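Local coordinates for tail component (PDB 5LY8), which probably recognises host cell-wall saccharide through this second carbohydrate-binding module of the phage's evolved distal tail protein, a module that also binds magnesium ions, at residues 92-97 with 231-236; 178-183 with 193-198. All blocks are in the same frame, centred on the assembly; numbering follows the deposited sequence.

Contact 1 of 2, residues 92-97 with 231-236; sequences ANFQFV and FEWINV
F231 sets its ring obliquely beside F94, CZ 3.4 Å from F94 CB, and its CD1 also meets F96 CB. The F94 and F231 ring planes are inclined at 35°, and L116 of strand 110-118 touches F94, F96 and F231: large flat side chains suit this buried face. E232, on the other, partly exposed face, forms a hydrogen-bonded antiparallel pair with Q95 through two backbone bonds. Q95 CG sits between the backbone N and the carbonyl carbon (chi1 67°), the chain is extended beyond it, and the amide lies alongside the E232 carboxylate. Q95 NE2 donates to E232 OE2 at 3.1 Å, on its syn side but well out of the carboxylate plane, while E232 OE1 forms a salt bridge with R16. W233 returns to the aromatic face: CE3 lies 4.0 Å from F94 CB, F231 CE2 stands over the centre of one indole face, and A92 O and N93 O approach the edge in plane; NE1 is hydrogen-bonded to P83 O. I234 N donates to N93 O from above the carbonyl plane, and I234 CG1 packs 3.7 Å from N93 CB. At the corner, N235 ND2 hydrogen-bonds to N93 OD1 at 3.0 Å, on an in-plane lone pair though bent at the hydrogen (143°); a water links N93 N with N235 O. An antiparallel pair with one face against a second sheet is characteristic of the concanavalin-clan β-sandwich.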
ATOM      1  N   ALA A  92      -2.045  15.961  10.642  1.00 16.78           N
ATOM      2  CA  ALA A  92      -1.899  15.263  11.908  1.00 17.81           C
ATOM      3  C   ALA A  92      -1.476  13.801  11.767  1.00 15.91           C
ATOM      4  O   ALA A  92      -1.372  13.255  10.651  1.00 15.24           O
ATOM      5  CB  ALA A  92      -3.184  15.413  12.734  1.00 20.89           C
ATOM      6  N   ASN A  93      -1.211  13.168  12.914  1.00 14.55           N
ATOM      7  CA  ASN A  93      -0.759  11.782  12.976  1.00 14.53           C
ATOM      8  C   ASN A  93      -1.824  10.803  12.511  1.00 13.79           C
ATOM      9  O   ASN A  93      -3.023  11.077  12.607  1.00 14.15           O
ATOM     10  CB  ASN A  93      -0.363  11.422  14.406  1.00 15.13           C
ATOM     11  CG  ASN A  93       0.790  12.181  15.008  1.00 22.10           C
ATOM     12  OD1 ASN A  93       1.042  12.067  16.224  1.00 24.39           O
ATOM     13  ND2 ASN A  93       1.492  12.960  14.199  1.00 17.14           N
ATOM     14  N   PHE A  94      -1.394   9.656  11.977  1.00 12.53           N
ATOM     15  CA  PHE A  94      -2.357   8.674  11.490  1.00 12.31           C
ATOM     16  C   PHE A  94      -1.745   7.317  11.455  1.00 13.73           C
ATOM     17  O   PHE A  94      -0.528   7.176  11.573  1.00 12.45           O
ATOM     18  CB  PHE A  94      -2.819   9.039  10.045  1.00 13.29           C
ATOM     19  CG  PHE A  94      -1.734   9.091   8.989  1.00 12.77           C
ATOM     20  CD1 PHE A  94      -1.122   7.922   8.531  1.00 13.92           C
ATOM     21  CD2 PHE A  94      -1.329  10.304   8.447  1.00 13.73           C
ATOM     22  CE1 PHE A  94      -0.091   7.980   7.581  1.00 14.30           C
ATOM     23  CE2 PHE A  94      -0.342  10.346   7.451  1.00 14.60           C
ATOM     24  CZ  PHE A  94       0.282   9.190   7.040  1.00 13.46           C
ATOM     25  N   GLN A  95      -2.594   6.309  11.257  1.00 12.31           N
ATOM     26  CA  GLN A  95      -2.148   4.983  10.860  1.00 12.47           C
ATOM     27  C   GLN A  95      -3.052   4.470   9.759  1.00 12.17           C
ATOM     28  O   GLN A  95      -4.285   4.626   9.824  1.00 12.38           O
ATOM     29  CB  GLN A  95      -1.985   3.977  11.994  1.00 15.46           C
ATOM     30  CG  GLN A  95      -3.245   3.557  12.693  1.00 17.21           C
ATOM     31  CD  GLN A  95      -3.008   2.344  13.567  1.00 29.10           C
ATOM     32  OE1 GLN A  95      -2.015   1.616  13.411  1.00 23.25           O
ATOM     33  NE2 GLN A  95      -3.966   2.042  14.428  1.00 26.99           N
ATOM     34  N   PHE A  96      -2.437   3.838   8.770  1.00 10.20           N
ATOM     35  CA  PHE A  96      -3.110   3.268   7.594  1.00  9.88           C
ATOM     36  C   PHE A  96      -2.718   1.812   7.546  1.00 11.39           C
ATOM     37  O   PHE A  96      -1.533   1.524   7.358  1.00 11.04           O
ATOM     38  CB  PHE A  96      -2.604   4.037   6.380  1.00 10.91           C
ATOM     39  CG  PHE A  96      -3.051   3.601   5.016  1.00 10.18           C
ATOM     40  CD1 PHE A  96      -4.398   3.355   4.736  1.00 10.73           C
ATOM     41  CD2 PHE A  96      -2.153   3.548   3.969  1.00 10.15           C
ATOM     42  CE1 PHE A  96      -4.821   3.039   3.442  1.00 10.99           C
ATOM     43  CE2 PHE A  96      -2.573   3.218   2.678  1.00 11.52           C
ATOM     44  CZ  PHE A  96      -3.909   2.990   2.410  1.00 11.22           C
ATOM     45  N   VAL A  97      -3.680   0.914   7.779  1.00 10.05           N
ATOM     46  CA  VAL A  97      -3.390  -0.499   8.019  1.00  9.97           C
ATOM     47  C   VAL A  97      -4.100  -1.363   7.014  1.00 10.27           C
ATOM     48  O   VAL A  97      -5.338  -1.260   6.882  1.00 11.18           O
ATOM     49  CB  VAL A  97      -3.826  -0.878   9.459  1.00 12.94           C
ATOM     50  CG1 VAL A  97      -3.484  -2.338   9.779  1.00 13.30           C
ATOM     51  CG2 VAL A  97      -3.177   0.049  10.498  1.00 13.38           C
ATOM     52  N   PHE A 231      -8.133   3.357   7.798  1.00 12.00           N
ATOM     53  CA  PHE A 231      -7.300   4.517   8.049  1.00 11.24           C
ATOM     54  C   PHE A 231      -7.883   5.202   9.270  1.00 14.10           C
ATOM     55  O   PHE A 231      -9.111   5.388   9.350  1.00 13.51           O
ATOM     56  CB  PHE A 231      -7.346   5.497   6.877  1.00 12.19           C
ATOM     57  CG  PHE A 231      -6.575   6.780   7.121  1.00 12.56           C
ATOM     58  CD1 PHE A 231      -5.268   6.916   6.681  1.00 13.05           C
ATOM     59  CD2 PHE A 231      -7.149   7.836   7.833  1.00 13.66           C
ATOM     60  CE1 PHE A 231      -4.562   8.102   6.907  1.00 13.51           C
ATOM     61  CE2 PHE A 231      -6.429   9.005   8.087  1.00 15.26           C
ATOM     62  CZ  PHE A 231      -5.156   9.142   7.609  1.00 14.67           C
ATOM     63  N   GLU A 232      -7.021   5.563  10.221  1.00 12.39           N
ATOM     64  CA  GLU A 232      -7.407   6.324  11.397  1.00 13.08           C
ATOM     65  C   GLU A 232      -6.527   7.515  11.619  1.00 14.39           C
ATOM     66  O   GLU A 232      -5.308   7.381  11.597  1.00 14.17           O
ATOM     67  CB  GLU A 232      -7.310   5.474  12.682  1.00 16.15           C
ATOM     68  CG  GLU A 232      -8.127   4.207  12.755  1.00 23.19           C
ATOM     69  CD  GLU A 232      -7.875   3.388  14.011  1.00 21.32           C
ATOM     70  OE1 GLU A 232      -8.806   2.649  14.392  1.00 36.45           O
ATOM     71  OE2 GLU A 232      -6.725   3.369  14.516  1.00 21.65           O
ATOM     72  N   TRP A 233      -7.146   8.652  11.942  1.00 12.76           N
ATOM     73  CA  TRP A 233      -6.413   9.775  12.487  1.00 13.45           C
ATOM     74  C   TRP A 233      -6.133   9.395  13.947  1.00 15.89           C
ATOM     75  O   TRP A 233      -7.018   8.842  14.605  1.00 16.81           O
ATOM     76  CB  TRP A 233      -7.255  11.046  12.464  1.00 13.88           C
ATOM     77  CG  TRP A 233      -7.513  11.569  11.085  1.00 13.56           C
ATOM     78  CD1 TRP A 233      -8.717  11.641  10.452  1.00 15.78           C
ATOM     79  CD2 TRP A 233      -6.544  12.084  10.170  1.00 12.93           C
ATOM     80  NE1 TRP A 233      -8.570  12.251   9.231  1.00 13.97           N
ATOM     81  CE2 TRP A 233      -7.249  12.538   9.032  1.00 14.62           C
ATOM     82  CE3 TRP A 233      -5.159  12.283  10.231  1.00 13.78           C
ATOM     83  CZ2 TRP A 233      -6.605  13.115   7.931  1.00 14.07           C
ATOM     84  CZ3 TRP A 233      -4.522  12.830   9.126  1.00 14.94           C
ATOM     85  CH2 TRP A 233      -5.245  13.230   7.997  1.00 14.75           C
ATOM     86  N   ILE A 234      -4.926   9.663  14.446  1.00 15.80           N
ATOM     87  CA  ILE A 234      -4.586   9.310  15.826  1.00 17.94           C
ATOM     88  C   ILE A 234      -4.070  10.534  16.578  1.00 22.05           C
ATOM     89  O   ILE A 234      -3.694  11.541  15.959  1.00 21.42           O
ATOM     90  CB  ILE A 234      -3.641   8.094  15.924  1.00 20.94           C
ATOM     91  CG1 ILE A 234      -2.272   8.422  15.330  1.00 20.32           C
ATOM     92  CG2 ILE A 234      -4.272   6.800  15.329  1.00 22.30           C
ATOM     93  CD1 ILE A 234      -1.231   7.309  15.375  1.00 23.25           C
ATOM     94  N   ASN A 235      -4.117  10.469  17.922  1.00 22.62           N
ATOM     95  CA  ASN A 235      -3.686  11.578  18.792  1.00 25.49           C
ATOM     96  C   ASN A 235      -4.455  12.853  18.393  1.00 29.00           C
ATOM     97  O   ASN A 235      -3.836  13.895  18.132  1.00 29.79           O
ATOM     98  CB  ASN A 235      -2.151  11.793  18.693  1.00 31.84           C
ATOM     99  CG  ASN A 235      -1.343  10.549  18.948  1.00 56.54           C
ATOM    100  OD1 ASN A 235      -1.517   9.841  19.951  1.00 56.05           O
ATOM    101  ND2 ASN A 235      -0.449  10.253  18.031  1.00 42.17           N
ATOM    102  N   VAL A 236      -5.800  12.727  18.227  1.00 22.83           N
ATOM    103  CA  VAL A 236      -6.618  13.864  17.782  1.00 22.24           C
ATOM    104  C   VAL A 236      -7.030  14.637  19.017  1.00 29.73           C
ATOM    105  O   VAL A 236      -7.785  14.113  19.857  1.00 27.52           O
ATOM    106  CB  VAL A 236      -7.873  13.511  16.940  1.00 22.05           C
ATOM    107  CG1 VAL A 236      -8.555  14.793  16.432  1.00 22.05           C
ATOM    108  CG2 VAL A 236      -7.541  12.583  15.777  1.00 20.65           C
TER
HETATM  109  O   HOH W   1      -1.878  14.145  15.630  1.00 26.19           O

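Contact 2 of 2, residues 178-183 with 193-198; sequences QLTFRL and IETRTV
T180 faces T195 as a non-hydrogen-bonded antiparallel pair, their CA atoms 4.1 Å apart, close enough for the two short side chains to meet directly. Along T180, CB lies near T195 OG1 and E194 O. With OG1 anti to the carbonyl carbon (chi1 -61°), the hydroxyl extends to T195 OG1 and hydrogen-bonds to it at 2.8 Å; either oxygen could donate. The same T180 OG1 also touches T195 CG2. The other branch, CG2, rests against T195 OG1, lies near E194 O and reaches I193 CG1, 4.1 Å away. Threonine suits this partly exposed face because its β-branch fits an extended strand and offers both a polar and an apolar arm. On the same face Q178 brings OE1 within 3.5 Å of T195 CG2, while the aliphatic part of R182 lies alongside I193, with CD 3.9 Å from I193 CD1; the guanidinium of R182 forms a salt bridge with D184.

The opposite face carries L179, F181, E194 and R196. L179 and F181 are buried: V144 and I172 touch the leucine, and F154 meets the phenylalanine ring edge-to-face. The outer strand instead places charges here. R196 grips E194 OE1 end-on with NH1 and NH2, the NH1 bond being 2.9 Å long, and NH1 also donates to T195 O from above that carbonyl plane.

Two pairs of reciprocal backbone bonds, L179 with R196 and F181 with E194, fix the register. The chemistry implies a hairpin held by its backbone, with the hydroxyl pair linking its strands on one face. The salt bridge runs along a single strand and may ease the repulsion expected between E194 and nearby D156.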
ATOM      1  N   GLN A 178       8.038  11.868  11.742  1.00 14.19           N
ATOM      2  CA  GLN A 178       8.478  10.494  11.579  1.00 14.34           C
ATOM      3  C   GLN A 178       7.485   9.694  10.772  1.00 14.96           C
ATOM      4  O   GLN A 178       6.313   9.590  11.162  1.00 15.73           O
ATOM      5  CB  GLN A 178       8.717   9.785  12.932  1.00 15.51           C
ATOM      6  CG  GLN A 178       9.929  10.320  13.691  1.00 15.97           C
ATOM      7  CD  GLN A 178      10.359   9.447  14.840  1.00 15.87           C
ATOM      8  OE1 GLN A 178       9.831   8.352  15.092  1.00 17.85           O
ATOM      9  NE2 GLN A 178      11.342   9.939  15.574  1.00 18.52           N
ATOM     10  N   LEU A 179       7.965   9.111   9.690  1.00 12.55           N
ATOM     11  CA  LEU A 179       7.156   8.284   8.825  1.00 12.75           C
ATOM     12  C   LEU A 179       7.642   6.845   9.009  1.00 14.44           C
ATOM     13  O   LEU A 179       8.835   6.559   8.801  1.00 13.52           O
ATOM     14  CB  LEU A 179       7.365   8.762   7.376  1.00 13.06           C
ATOM     15  CG  LEU A 179       6.641   7.979   6.273  1.00 16.81           C
ATOM     16  CD1 LEU A 179       5.127   7.977   6.477  1.00 16.82           C
ATOM     17  CD2 LEU A 179       6.957   8.552   4.935  1.00 17.66           C
ATOM     18  N   THR A 180       6.725   5.934   9.398  1.00 12.86           N
ATOM     19  CA  THR A 180       7.077   4.538   9.586  1.00 12.97           C
ATOM     20  C   THR A 180       6.313   3.663   8.604  1.00 14.80           C
ATOM     21  O   THR A 180       5.098   3.852   8.362  1.00 14.76           O
ATOM     22  CB  THR A 180       6.771   4.118  11.023  1.00 15.40           C
ATOM     23  OG1 THR A 180       7.558   4.906  11.909  1.00 14.66           O
ATOM     24  CG2 THR A 180       7.044   2.625  11.308  1.00 15.17           C
ATOM     25  N   PHE A 181       7.027   2.668   8.073  1.00 12.14           N
ATOM     26  CA  PHE A 181       6.456   1.622   7.258  1.00 11.10           C
ATOM     27  C   PHE A 181       6.694   0.311   7.979  1.00 12.04           C
ATOM     28  O   PHE A 181       7.836   0.045   8.419  1.00 12.27           O
ATOM     29  CB  PHE A 181       7.180   1.566   5.924  1.00 12.24           C
ATOM     30  CG  PHE A 181       7.021   2.774   5.047  1.00 12.29           C
ATOM     31  CD1 PHE A 181       7.830   3.895   5.223  1.00 13.65           C
ATOM     32  CD2 PHE A 181       6.076   2.790   4.041  1.00 12.36           C
ATOM     33  CE1 PHE A 181       7.672   5.008   4.399  1.00 14.31           C
ATOM     34  CE2 PHE A 181       5.924   3.903   3.222  1.00 13.00           C
ATOM     35  CZ  PHE A 181       6.721   5.001   3.401  1.00 12.82           C
ATOM     36  N   ARG A 182       5.661  -0.528   8.097  1.00 11.30           N
ATOM     37  CA  ARG A 182       5.832  -1.829   8.722  1.00 10.75           C
ATOM     38  C   ARG A 182       5.239  -2.911   7.852  1.00 12.25           C
ATOM     39  O   ARG A 182       4.261  -2.701   7.138  1.00 12.02           O
ATOM     40  CB  ARG A 182       5.120  -1.929  10.069  1.00 12.67           C
ATOM     41  CG  ARG A 182       5.508  -0.822  11.051  1.00 15.06           C
ATOM     42  CD  ARG A 182       5.301  -1.186  12.511  1.00 18.75           C
ATOM     43  NE  ARG A 182       4.012  -1.844  12.724  1.00 18.31           N
ATOM     44  CZ  ARG A 182       2.906  -1.227  13.128  1.00 20.32           C
ATOM     45  NH1 ARG A 182       2.915   0.083  13.370  1.00 20.02           N
ATOM     46  NH2 ARG A 182       1.778  -1.908  13.274  1.00 19.83           N
ATOM     47  N   LEU A 183       5.819  -4.099   7.976  1.00 12.09           N
ATOM     48  CA  LEU A 183       5.256  -5.310   7.411  1.00 11.80           C
ATOM     49  C   LEU A 183       5.253  -6.302   8.572  1.00 13.11           C
ATOM     50  O   LEU A 183       6.215  -7.045   8.795  1.00 13.26           O
ATOM     51  CB  LEU A 183       6.025  -5.821   6.185  1.00 12.68           C
ATOM     52  CG  LEU A 183       5.342  -6.902   5.402  1.00 17.09           C
ATOM     53  CD1 LEU A 183       4.192  -6.330   4.580  1.00 17.90           C
ATOM     54  CD2 LEU A 183       6.355  -7.612   4.501  1.00 18.91           C
ATOM     55  N   ILE A 193      10.253  -3.207   9.848  1.00 15.77           N
ATOM     56  CA  ILE A 193       9.966  -1.872  10.404  1.00 15.79           C
ATOM     57  C   ILE A 193      11.029  -0.894   9.957  1.00 15.82           C
ATOM     58  O   ILE A 193      12.227  -1.127  10.171  1.00 15.26           O
ATOM     59  CB  ILE A 193       9.699  -1.822  11.931  1.00 19.84           C
ATOM     60  CG1 ILE A 193       9.594  -0.349  12.457  1.00 20.24           C
ATOM     61  CG2 ILE A 193      10.702  -2.667  12.704  1.00 23.72           C
ATOM     62  CD1 ILE A 193       8.853  -0.135  13.750  1.00 29.64           C
ATOM     63  N   GLU A 194      10.605   0.201   9.339  1.00 12.59           N
ATOM     64  CA  GLU A 194      11.508   1.262   8.924  1.00 11.83           C
ATOM     65  C   GLU A 194      10.885   2.587   9.272  1.00 14.01           C
ATOM     66  O   GLU A 194       9.768   2.877   8.796  1.00 13.85           O
ATOM     67  CB  GLU A 194      11.759   1.188   7.406  1.00 12.64           C
ATOM     68  CG  GLU A 194      12.536  -0.035   6.947  1.00 13.63           C
ATOM     69  CD  GLU A 194      14.000  -0.119   7.310  1.00 16.25           C
ATOM     70  OE1 GLU A 194      14.581   0.872   7.797  1.00 15.10           O
ATOM     71  OE2 GLU A 194      14.600  -1.174   6.999  1.00 20.53           O
ATOM     72  N   THR A 195      11.589   3.407  10.044  1.00 12.91           N
ATOM     73  CA  THR A 195      11.129   4.739  10.380  1.00 12.75           C
ATOM     74  C   THR A 195      12.131   5.732   9.860  1.00 14.67           C
ATOM     75  O   THR A 195      13.336   5.518  10.005  1.00 13.23           O
ATOM     76  CB  THR A 195      11.013   4.874  11.904  1.00 14.33           C
ATOM     77  OG1 THR A 195      10.078   3.900  12.388  1.00 16.32           O
ATOM     78  CG2 THR A 195      10.590   6.281  12.338  1.00 15.46           C
ATOM     79  N   ARG A 196      11.667   6.853   9.284  1.00 13.88           N
ATOM     80  CA  ARG A 196      12.579   7.933   8.898  1.00 13.85           C
ATOM     81  C   ARG A 196      12.015   9.248   9.361  1.00 14.83           C
ATOM     82  O   ARG A 196      10.802   9.475   9.259  1.00 14.10           O
ATOM     83  CB  ARG A 196      12.854   8.001   7.380  1.00 14.56           C
ATOM     84  CG  ARG A 196      13.469   6.724   6.784  1.00 14.31           C
ATOM     85  CD  ARG A 196      14.909   6.517   7.285  1.00 14.91           C
ATOM     86  NE  ARG A 196      15.513   5.347   6.640  1.00 13.50           N
ATOM     87  CZ  ARG A 196      15.326   4.077   6.991  1.00 13.41           C
ATOM     88  NH1 ARG A 196      14.569   3.770   8.046  1.00 13.71           N
ATOM     89  NH2 ARG A 196      15.881   3.101   6.284  1.00 15.46           N
ATOM     90  N   THR A 197      12.874  10.131   9.849  1.00 16.24           N
ATOM     91  CA  THR A 197      12.425  11.470  10.203  1.00 14.91           C
ATOM     92  C   THR A 197      12.559  12.236   8.918  1.00 17.14           C
ATOM     93  O   THR A 197      13.688  12.398   8.424  1.00 19.89           O
ATOM     94  CB  THR A 197      13.285  12.066  11.301  1.00 17.29           C
ATOM     95  OG1 THR A 197      13.162  11.235  12.454  1.00 19.02           O
ATOM     96  CG2 THR A 197      12.874  13.525  11.630  1.00 17.61           C
ATOM     97  N   VAL A 198      11.430  12.675   8.352  1.00 15.39           N
ATOM     98  CA  VAL A 198      11.408  13.375   7.077  1.00 14.25           C
ATOM     99  C   VAL A 198      11.190  14.865   7.330  1.00 17.60           C
ATOM    100  O   VAL A 198      10.162  15.270   7.902  1.00 16.81           O
ATOM    101  CB  VAL A 198      10.310  12.781   6.161  1.00 15.73           C
ATOM    102  CG1 VAL A 198      10.242  13.526   4.823  1.00 16.75           C
ATOM    103  CG2 VAL A 198      10.529  11.277   5.913  1.00 14.82           C
TER

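Overall arrangement
From the N terminus, strand 11-20 comes first and forms one edge of the six-stranded antiparallel sheet. Strand 94-103 later supplies the first half of contact 1, whose loop stays open until strand 223-238 returns between 11-20 and 94-103. Within that long loop the chain builds much of the second sheet, then runs along 166-175 into 178-185 and turns back through 191-197, so contact 2 closes a short hairpin nested inside contact 1. The two do not touch: their centres are 14 Å apart, with strand 166-175 between them. Contact 1 thus ties late chain to early chain, whereas contact 2 joins neighbours in sequence at the sheet's other edge.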